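Local coordinates for cycloalternan-forming enzyme (Listeria monocytogenes serovar 1/2a, PDB 5F7U), which belongs to glycoside hydrolase family 31, joining a TIM-barrel domain to several beta-rich domains, among them a family 6 carbohydrate-binding module, at residues E54-N58 with F86-D90. The protein carries 1 engineered substitution. Coordinates in Å, arbitrary orientation, origin at the centre of the assembly. Residues are numbered along the deposited sequence.
Sequences EWTKN and FEKGD
Segments 54-58 and 86-90 illustrate how a strand end is tied to a turn. Residues 54-57 are extended; Asn58, in the left-handed region (53/40), begins the tight beta-hairpin connection to strand 60-73, its CA 5.9 Å from Asp90 CA. Glu87 to Asp90 form a type II beta turn (Asp90 N to Glu87 O, 3.0 Å), with Gly89 at positive phi.

Polar contacts converge on the Asp90 carboxylate. Asn58 (chi1 m) ND2 donates to Asp90 OD1 (3.1 Å) and Glu87 N to Asp90 OD2 (2.8 Å), so the Asp90 side chain also braces its own turn. A water joins Lys57 NZ (3.0 Å), Glu87 OE2 (3.0 Å) and Asp90 OD2 (2.7 Å).

Apolar contacts centre on Phe86 (chi1 m), whose rim meets that of Trp55 (chi1 p), neither ring over the other's face: Trp55 six-membered-ring and Phe86 centroids lie 5.9 Å apart, planes at 79°, Trp55 CZ3 3.6 Å from Phe86 CZ; Lys57 CD reaches Phe86 CD1 at 4.0 Å.

The contact lies at one end of the N-terminal beta domain's antiparallel sheet, consistent with an E-set-like fold. Strand 49-57 pairs with 60-73 and 91-100; Asn58 OD1 accepts from Glu91 N, and Phe86 packs on Ile92 and on Val115 of strand 106-129.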
loop_
_atom_site.group_PDB
_atom_site.type_symbol
_atom_site.label_atom_id
_atom_site.label_comp_id
_atom_site.label_asym_id
_atom_site.label_seq_id
_atom_site.Cartn_x
_atom_site.Cartn_y
_atom_site.Cartn_z
ATOM N N GLU A 54 -27.074 19.913 -39.173
ATOM C CA GLU A 54 -28.214 19.216 -39.734
ATOM C C GLU A 54 -28.558 18.056 -38.815
ATOM O O GLU A 54 -27.681 17.314 -38.386
ATOM C CB GLU A 54 -27.883 18.738 -41.135
ATOM C CG GLU A 54 -27.660 19.900 -42.078
ATOM C CD GLU A 54 -27.318 19.488 -43.497
ATOM O OE1 GLU A 54 -27.361 18.275 -43.811
ATOM O OE2 GLU A 54 -27.020 20.394 -44.304
ATOM N N TRP A 55 -29.837 17.907 -38.484
ATOM C CA TRP A 55 -30.173 17.006 -37.375
ATOM C C TRP A 55 -31.610 16.543 -37.362
ATOM O O TRP A 55 -32.472 17.150 -38.009
ATOM C CB TRP A 55 -29.794 17.652 -36.027
ATOM C CG TRP A 55 -30.560 18.888 -35.627
ATOM C CD1 TRP A 55 -30.627 20.086 -36.298
ATOM C CD2 TRP A 55 -31.333 19.052 -34.444
ATOM N NE1 TRP A 55 -31.413 20.973 -35.611
ATOM C CE2 TRP A 55 -31.843 20.378 -34.457
ATOM C CE3 TRP A 55 -31.630 18.216 -33.356
ATOM C CZ2 TRP A 55 -32.665 20.882 -33.435
ATOM C CZ3 TRP A 55 -32.450 18.712 -32.335
ATOM C CH2 TRP A 55 -32.950 20.039 -32.381
ATOM N N THR A 56 -31.831 15.441 -36.652
ATOM C CA THR A 56 -33.165 14.872 -36.454
ATOM C C THR A 56 -33.410 14.689 -34.965
ATOM O O THR A 56 -32.466 14.492 -34.185
ATOM C CB THR A 56 -33.350 13.511 -37.168
ATOM O OG1 THR A 56 -32.376 12.582 -36.683
ATOM C CG2 THR A 56 -33.211 13.644 -38.682
ATOM N N LYS A 57 -34.676 14.769 -34.578
ATOM C CA LYS A 57 -35.089 14.466 -33.215
ATOM C C LYS A 57 -36.170 13.423 -33.334
ATOM O O LYS A 57 -37.196 13.677 -33.973
ATOM C CB LYS A 57 -35.628 15.714 -32.512
ATOM C CG LYS A 57 -36.276 15.413 -31.162
ATOM C CD LYS A 57 -36.465 16.658 -30.320
ATOM C CE LYS A 57 -37.633 17.510 -30.756
ATOM N NZ LYS A 57 -37.987 18.375 -29.598
ATOM N N ASN A 58 -35.935 12.259 -32.728
ATOM C CA ASN A 58 -36.858 11.119 -32.807
ATOM C C ASN A 58 -37.215 10.767 -34.258
ATOM O O ASN A 58 -38.360 10.444 -34.582
ATOM C CB ASN A 58 -38.099 11.370 -31.939
ATOM C CG ASN A 58 -37.731 11.676 -30.500
ATOM O OD1 ASN A 58 -36.865 11.016 -29.926
ATOM N ND2 ASN A 58 -38.367 12.687 -29.918
ATOM N N PHE A 86 -33.609 18.920 -24.058
ATOM C CA PHE A 86 -34.395 17.785 -24.513
ATOM C C PHE A 86 -35.105 17.060 -23.381
ATOM O O PHE A 86 -34.830 17.305 -22.199
ATOM C CB PHE A 86 -33.496 16.828 -25.309
ATOM C CG PHE A 86 -32.913 17.461 -26.521
ATOM C CD1 PHE A 86 -33.682 17.621 -27.674
ATOM C CD2 PHE A 86 -31.594 17.948 -26.505
ATOM C CE1 PHE A 86 -33.151 18.256 -28.800
ATOM C CE2 PHE A 86 -31.059 18.575 -27.626
ATOM C CZ PHE A 86 -31.838 18.722 -28.774
ATOM N N GLU A 87 -36.057 16.214 -23.762
ATOM C CA GLU A 87 -36.785 15.376 -22.805
ATOM C C GLU A 87 -36.222 13.969 -22.747
ATOM O O GLU A 87 -35.615 13.496 -23.716
ATOM C CB GLU A 87 -38.251 15.325 -23.189
ATOM C CG GLU A 87 -38.954 16.660 -23.075
ATOM C CD GLU A 87 -40.320 16.624 -23.733
ATOM O OE1 GLU A 87 -41.222 15.951 -23.203
ATOM O OE2 GLU A 87 -40.486 17.255 -24.790
ATOM N N LYS A 88 -36.463 13.295 -21.617
ATOM C CA LYS A 88 -36.067 11.894 -21.442
ATOM C C LYS A 88 -36.660 11.083 -22.595
ATOM O O LYS A 88 -37.854 11.210 -22.880
ATOM C CB LYS A 88 -36.579 11.355 -20.101
ATOM C CG LYS A 88 -36.269 9.882 -19.851
ATOM C CD LYS A 88 -37.105 9.365 -18.705
ATOM C CE LYS A 88 -36.739 7.936 -18.346
ATOM N NZ LYS A 88 -37.667 7.431 -17.306
ATOM N N GLY A 89 -35.818 10.277 -23.243
ATOM C CA GLY A 89 -36.242 9.437 -24.369
ATOM C C GLY A 89 -35.975 10.031 -25.748
ATOM O O GLY A 89 -36.057 9.313 -26.741
ATOM N N ASP A 90 -35.669 11.328 -25.824
ATOM C CA ASP A 90 -35.355 11.950 -27.117
ATOM C C ASP A 90 -34.091 11.325 -27.686
ATOM O O ASP A 90 -33.102 11.130 -26.972
ATOM C CB ASP A 90 -35.184 13.471 -27.016
ATOM C CG ASP A 90 -36.498 14.219 -26.841
ATOM O OD1 ASP A 90 -37.590 13.665 -27.105
ATOM O OD2 ASP A 90 -36.434 15.399 -26.445
HETATM O O HOH W 1 -38.199 17.464 -26.744
#